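Beta-L-arabinobiosidase (Bacteroides thetaiotaomicron, PDB 5MQR) hydrolyses glycosidic linkages in gut-bacterial breakdown of complex pectin, as a beta-L-arabinobiosidase and possibly also as an exo-alpha-sialidase. Local coordinates at residues A[473-478]-A[602-607]; A[528-533]-A[546-551]. All coordinates share one frame; numbering follows the deposited sequence.

Interaction 1: A[473-478]-A[602-607]; sequences VSFDLS and YRIANV
The carbonyl oxygen Ser-478 O accepts from Arg-603 N at 2.8 Å, nearly in line with the carbonyl bond. The same oxygen receives a weak bond from a water that lies in the guanidinium plane, at its edge, and accepts from Arg-603 NH1, while CA of Tyr-602 adds a C-H contact. Ser-478 N donates back to Arg-603 O, which makes these two residues a hydrogen-bonded antiparallel pair. The arginine chain, extended from CG to NE, carries its headgroup on to a salt bridge from NE to Glu-444 OE2.

Further along, Asp-476 and Ala-605 form a second such pair, Asp-476 N reaching Ala-605 O at 2.9 Å. Asn-606 has left-handed backbone angles, and its amide comes across to the Asp-476 carboxylate. ND2 lies 2.9 Å from Asp-476 OD2 in an almost straight bond (167°), nearly along the C-O axis, with the carboxylate and amide planes at 90° to each other. The other oxygen, OD1, is hydrogen-bonded to His-531 ND1, so two partners fix the rotation of the carboxylate. Beside this pair, Asn-606 O accepts from a water at 2.7 Å that bridges to Ser-474 OG.

On the face of Phe-475, Leu-477 and Ile-604 the chemistry is apolar. Leu-477 CG stands anti to its backbone N (chi1 176°), and the CD1 branch bends to Ile-604 CG2 at 4.0 Å. That methyl also approaches the Phe-475 ring obliquely, while Phe-475 CB meets Val-607 CG2 at 4.0 Å. Phe-475 and Leu-477 pack on strand 487-492 of the facing sheet. With Asn-606 and Val-607 together opposite Phe-475, the arrangement is a beta bulge in an antiparallel strand pair, consistent with a beta sandwich to which the sialidase-like carbohydrate-binding-module region contributes strand 470-479.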
loop_
_atom_site.group_PDB
_atom_site.type_symbol
_atom_site.label_atom_id
_atom_site.label_comp_id
_atom_site.label_asym_id
_atom_site.label_seq_id
_atom_site.Cartn_x
_atom_site.Cartn_y
_atom_site.Cartn_z
ATOM N N VAL A 473 -15.514 16.855 3.986
ATOM C CA VAL A 473 -15.915 16.315 2.701
ATOM C C VAL A 473 -16.617 17.439 1.975
ATOM O O VAL A 473 -17.572 17.983 2.500
ATOM C CB VAL A 473 -16.903 15.141 2.881
ATOM C CG1 VAL A 473 -17.387 14.615 1.525
ATOM C CG2 VAL A 473 -16.231 14.032 3.678
ATOM N N SER A 474 -16.160 17.812 0.790
ATOM C CA SER A 474 -16.907 18.774 0.012
ATOM C C SER A 474 -17.095 18.317 -1.417
ATOM O O SER A 474 -16.328 17.511 -1.936
ATOM C CB SER A 474 -16.256 20.148 0.062
ATOM O OG SER A 474 -14.990 20.078 -0.529
ATOM N N PHE A 475 -18.156 18.814 -2.029
ATOM C CA PHE A 475 -18.489 18.457 -3.395
ATOM C C PHE A 475 -19.584 19.368 -3.879
ATOM O O PHE A 475 -20.312 19.947 -3.072
ATOM C CB PHE A 475 -18.925 16.971 -3.523
ATOM C CG PHE A 475 -20.056 16.575 -2.606
ATOM C CD1 PHE A 475 -21.379 16.706 -3.018
ATOM C CD2 PHE A 475 -19.801 16.065 -1.338
ATOM C CE1 PHE A 475 -22.416 16.361 -2.180
ATOM C CE2 PHE A 475 -20.850 15.713 -0.496
ATOM C CZ PHE A 475 -22.153 15.865 -0.916
ATOM N N ASP A 476 -19.675 19.505 -5.197
ATOM C CA ASP A 476 -20.789 20.190 -5.839
ATOM C C ASP A 476 -21.840 19.165 -6.219
ATOM O O ASP A 476 -21.515 18.085 -6.679
ATOM C CB ASP A 476 -20.317 20.963 -7.063
ATOM C CG ASP A 476 -19.377 22.074 -6.706
ATOM O OD1 ASP A 476 -19.750 22.912 -5.864
ATOM O OD2 ASP A 476 -18.259 22.119 -7.247
ATOM N N LEU A 477 -23.101 19.533 -6.044
ATOM C CA LEU A 477 -24.237 18.627 -6.169
ATOM C C LEU A 477 -25.308 19.310 -6.981
ATOM O O LEU A 477 -25.666 20.466 -6.709
ATOM C CB LEU A 477 -24.807 18.335 -4.782
ATOM C CG LEU A 477 -26.063 17.488 -4.615
ATOM C CD1 LEU A 477 -25.881 16.070 -5.130
ATOM C CD2 LEU A 477 -26.402 17.472 -3.132
ATOM N N SER A 478 -25.843 18.591 -7.952
ATOM C CA SER A 478 -26.997 19.051 -8.728
ATOM C C SER A 478 -27.953 17.898 -8.915
ATOM O O SER A 478 -27.522 16.782 -9.178
ATOM C CB SER A 478 -26.544 19.545 -10.090
ATOM O OG SER A 478 -27.572 20.307 -10.701
ATOM N N TYR A 602 -28.870 12.525 -10.670
ATOM C CA TYR A 602 -28.047 13.338 -9.760
ATOM C C TYR A 602 -26.649 13.459 -10.321
ATOM O O TYR A 602 -26.148 12.547 -10.974
ATOM C CB TYR A 602 -27.998 12.713 -8.367
ATOM C CG TYR A 602 -29.373 12.476 -7.809
ATOM C CD1 TYR A 602 -30.071 13.495 -7.167
ATOM C CD2 TYR A 602 -30.019 11.246 -7.992
ATOM C CE1 TYR A 602 -31.361 13.289 -6.681
ATOM C CE2 TYR A 602 -31.312 11.044 -7.523
ATOM C CZ TYR A 602 -31.968 12.059 -6.858
ATOM O OH TYR A 602 -33.231 11.842 -6.383
ATOM N N ARG A 603 -26.015 14.590 -10.057
ATOM C CA ARG A 603 -24.667 14.838 -10.518
ATOM C C ARG A 603 -23.765 15.348 -9.382
ATOM O O ARG A 603 -24.186 16.190 -8.585
ATOM C CB ARG A 603 -24.713 15.873 -11.609
ATOM C CG ARG A 603 -25.331 15.383 -12.894
ATOM C CD ARG A 603 -25.479 16.562 -13.823
ATOM N NE ARG A 603 -25.968 16.177 -15.130
ATOM C CZ ARG A 603 -27.225 15.868 -15.419
ATOM N NH1 ARG A 603 -28.167 15.849 -14.484
ATOM N NH2 ARG A 603 -27.543 15.552 -16.662
ATOM N N ILE A 604 -22.531 14.847 -9.311
ATOM C CA ILE A 604 -21.546 15.394 -8.373
ATOM C C ILE A 604 -20.264 15.771 -9.103
ATOM O O ILE A 604 -19.957 15.234 -10.159
ATOM C CB ILE A 604 -21.274 14.470 -7.160
ATOM C CG1 ILE A 604 -20.763 13.102 -7.607
ATOM C CG2 ILE A 604 -22.552 14.298 -6.343
ATOM C CD1 ILE A 604 -20.332 12.197 -6.465
ATOM N N ALA A 605 -19.558 16.736 -8.530
ATOM C CA ALA A 605 -18.311 17.229 -9.071
ATOM C C ALA A 605 -17.387 17.735 -7.963
ATOM O O ALA A 605 -17.841 18.135 -6.898
ATOM C CB ALA A 605 -18.587 18.358 -10.059
ATOM N N ASN A 606 -16.089 17.738 -8.252
ATOM C CA ASN A 606 -15.080 18.384 -7.405
ATOM C C ASN A 606 -15.105 17.809 -5.988
ATOM O O ASN A 606 -15.221 18.543 -5.004
ATOM C CB ASN A 606 -15.273 19.903 -7.392
ATOM C CG ASN A 606 -15.192 20.504 -8.774
ATOM O OD1 ASN A 606 -14.231 20.280 -9.504
ATOM N ND2 ASN A 606 -16.195 21.267 -9.137
ATOM N N VAL A 607 -15.010 16.490 -5.903
ATOM C CA VAL A 607 -15.133 15.816 -4.644
ATOM C C VAL A 607 -13.773 15.947 -3.958
ATOM O O VAL A 607 -12.776 15.483 -4.506
ATOM C CB VAL A 607 -15.497 14.337 -4.852
ATOM C CG1 VAL A 607 -15.561 13.623 -3.516
ATOM C CG2 VAL A 607 -16.812 14.214 -5.603
HETATM O O HOH W 1 -15.108 20.830 -3.555
HETATM O O HOH W 2 -28.420 16.611 -11.875
#

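Interaction 2: A[528-533]-A[546-551]; sequences KTYHVE and YVDGKR
Thr-529 O faces the Asp-548 carboxylate through two waters, one near OD1 and the other near OD2; the second also touches Lys-528 NZ weakly. Next, Tyr-530 brings the CD1 corner of its ring obliquely to Val-547 CG1, 3.9 Å away, and its hydroxyl bonds to Glu-525 N. The same corner lies beside Asp-548 OD2.

His-531 is held through both polar atoms of its backbone. Its N bonds to Asp-548 OD1 at 2.9 Å and 175°, close to the C-O axis, so the side chain takes the place a backbone carbonyl would have in a regular pair. A chi1 of -61° sets Asp-548 CG beside its own backbone N and brings OD1 to His-531 N. In return, Asp-548 N bonds to His-531 O at 2.8 Å. A water links that oxygen to Gly-549 N.

Val-532 follows as a non-hydrogen-bonded partner of Val-547. Glu-533 closes the contact with paired backbone bonds to Tyr-546, whose N lies 2.7 Å from Glu-533 O, an oxygen also at the edge of the tyrosine ring. The arrangement is that of a meander of antiparallel strands, in which a type I' turn from Val-547 to Lys-550 links strand 542-547 to strand 550-556 in a tight hairpin.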
loop_
_atom_site.group_PDB
_atom_site.type_symbol
_atom_site.label_atom_id
_atom_site.label_comp_id
_atom_site.label_asym_id
_atom_site.label_seq_id
_atom_site.Cartn_x
_atom_site.Cartn_y
_atom_site.Cartn_z
ATOM N N LYS A 528 -29.850 23.185 -10.245
ATOM C CA LYS A 528 -29.084 24.183 -9.525
ATOM C C LYS A 528 -27.902 23.462 -8.881
ATOM O O LYS A 528 -28.040 22.339 -8.380
ATOM C CB LYS A 528 -29.996 24.808 -8.472
ATOM C CG LYS A 528 -29.560 26.153 -7.928
ATOM C CD LYS A 528 -30.735 26.931 -7.327
ATOM C CE LYS A 528 -30.315 28.342 -6.913
ATOM N NZ LYS A 528 -29.266 28.293 -5.856
ATOM N N THR A 529 -26.742 24.099 -8.921
ATOM C CA THR A 529 -25.525 23.565 -8.345
ATOM C C THR A 529 -25.358 24.123 -6.916
ATOM O O THR A 529 -25.333 25.340 -6.718
ATOM C CB THR A 529 -24.323 23.930 -9.235
ATOM O OG1 THR A 529 -24.464 23.256 -10.493
ATOM C CG2 THR A 529 -22.991 23.514 -8.594
ATOM N N TYR A 530 -25.258 23.212 -5.947
ATOM C CA TYR A 530 -25.068 23.526 -4.536
ATOM C C TYR A 530 -23.666 23.057 -4.114
ATOM O O TYR A 530 -23.274 21.931 -4.419
ATOM C CB TYR A 530 -26.110 22.789 -3.694
ATOM C CG TYR A 530 -27.540 23.201 -3.959
ATOM C CD1 TYR A 530 -28.040 24.417 -3.478
ATOM C CD2 TYR A 530 -28.399 22.383 -4.673
ATOM C CE1 TYR A 530 -29.357 24.803 -3.709
ATOM C CE2 TYR A 530 -29.711 22.760 -4.905
ATOM C CZ TYR A 530 -30.176 23.970 -4.421
ATOM O OH TYR A 530 -31.461 24.316 -4.650
ATOM N N HIS A 531 -22.906 23.921 -3.450
ATOM C CA HIS A 531 -21.647 23.523 -2.903
ATOM C C HIS A 531 -21.868 23.010 -1.474
ATOM O O HIS A 531 -22.238 23.781 -0.582
ATOM C CB HIS A 531 -20.640 24.667 -2.930
ATOM C CG HIS A 531 -19.268 24.222 -2.554
ATOM N ND1 HIS A 531 -18.545 23.336 -3.325
ATOM C CD2 HIS A 531 -18.510 24.479 -1.461
ATOM C CE1 HIS A 531 -17.394 23.077 -2.725
ATOM N NE2 HIS A 531 -17.346 23.763 -1.597
ATOM N N VAL A 532 -21.650 21.714 -1.281
ATOM C CA VAL A 532 -21.908 21.058 -0.009
ATOM C C VAL A 532 -20.602 20.779 0.693
ATOM O O VAL A 532 -19.685 20.261 0.063
ATOM C CB VAL A 532 -22.628 19.714 -0.180
ATOM C CG1 VAL A 532 -23.024 19.152 1.184
ATOM C CG2 VAL A 532 -23.862 19.903 -1.053
ATOM N N GLU A 533 -20.522 21.148 1.976
ATOM C CA GLU A 533 -19.371 20.788 2.823
ATOM C C GLU A 533 -19.892 20.148 4.098
ATOM O O GLU A 533 -20.753 20.676 4.773
ATOM C CB GLU A 533 -18.445 21.976 3.169
ATOM C CG GLU A 533 -17.126 21.515 3.825
ATOM C CD GLU A 533 -16.069 22.599 3.987
ATOM O OE1 GLU A 533 -16.385 23.780 3.763
ATOM O OE2 GLU A 533 -14.908 22.263 4.358
ATOM N N TYR A 546 -22.724 22.409 5.439
ATOM C CA TYR A 546 -22.771 23.741 4.874
ATOM C C TYR A 546 -23.219 23.623 3.429
ATOM O O TYR A 546 -22.822 22.701 2.711
ATOM C CB TYR A 546 -21.397 24.409 4.935
ATOM C CG TYR A 546 -20.842 24.607 6.342
ATOM C CD1 TYR A 546 -20.184 23.578 7.016
ATOM C CD2 TYR A 546 -20.969 25.839 6.990
ATOM C CE1 TYR A 546 -19.677 23.774 8.306
ATOM C CE2 TYR A 546 -20.457 26.048 8.261
ATOM C CZ TYR A 546 -19.827 25.015 8.917
ATOM O OH TYR A 546 -19.354 25.255 10.179
ATOM N N VAL A 547 -24.050 24.568 3.010
ATOM C CA VAL A 547 -24.408 24.701 1.622
ATOM C C VAL A 547 -24.096 26.122 1.189
ATOM O O VAL A 547 -24.558 27.104 1.825
ATOM C CB VAL A 547 -25.886 24.365 1.392
ATOM C CG1 VAL A 547 -26.303 24.736 -0.038
ATOM C CG2 VAL A 547 -26.124 22.882 1.678
ATOM N N ASP A 548 -23.314 26.224 0.108
ATOM C CA ASP A 548 -22.896 27.527 -0.447
ATOM C C ASP A 548 -22.304 28.421 0.644
ATOM O O ASP A 548 -22.580 29.604 0.705
ATOM C CB ASP A 548 -24.071 28.230 -1.164
ATOM C CG ASP A 548 -24.621 27.421 -2.350
ATOM O OD1 ASP A 548 -23.865 26.624 -2.938
ATOM O OD2 ASP A 548 -25.809 27.614 -2.718
ATOM N N GLY A 549 -21.505 27.833 1.521
ATOM C CA GLY A 549 -20.850 28.580 2.586
ATOM C C GLY A 549 -21.649 28.846 3.865
ATOM O O GLY A 549 -21.091 29.375 4.803
ATOM N N LYS A 550 -22.930 28.472 3.922
ATOM C CA LYS A 550 -23.756 28.713 5.107
ATOM C C LYS A 550 -24.137 27.429 5.812
ATOM O O LYS A 550 -24.546 26.467 5.173
ATOM C CB LYS A 550 -25.005 29.504 4.723
ATOM C CG LYS A 550 -24.683 30.996 4.600
ATOM C CD LYS A 550 -25.390 31.703 3.445
ATOM C CE LYS A 550 -24.752 33.074 3.220
ATOM N NZ LYS A 550 -25.662 33.940 2.422
ATOM N N ARG A 551 -24.031 27.433 7.136
ATOM C CA ARG A 551 -24.398 26.267 7.902
ATOM C C ARG A 551 -25.900 26.057 7.895
ATOM O O ARG A 551 -26.656 26.950 8.212
ATOM C CB ARG A 551 -23.878 26.314 9.343
ATOM C CG ARG A 551 -23.701 24.884 9.870
ATOM C CD ARG A 551 -23.117 24.820 11.260
ATOM N NE ARG A 551 -23.993 25.495 12.222
ATOM C CZ ARG A 551 -23.791 25.509 13.537
ATOM N NH1 ARG A 551 -22.748 24.864 14.073
ATOM N NH2 ARG A 551 -24.639 26.167 14.325
HETATM O O HOH W 3 -26.330 27.349 -5.218
HETATM O O HOH W 4 -23.008 26.666 -5.877
HETATM O O HOH W 5 -20.841 25.145 1.704
#

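Overall arrangement
Strands 470-479 and 530-537 are neighbours in one antiparallel sheet, and the two interactions flank their pairing, with centres about 10 Å apart. A probable backbone hydrogen bond joins them directly, Val-532 N lying 2.8 Å from Phe-475 O. Interaction 1 is largely buried and brings together strands distant in sequence, with an apolar face turned to the opposing sheet. Interaction 2 is local and only partly buried, ending in an exposed turn where waters take a larger share. Each has a residue with left-handed backbone angles where regular pairing is interrupted: Asn-606 donates from its amide at a bulge, whereas Asp-548 accepts through its carboxylate at a turn.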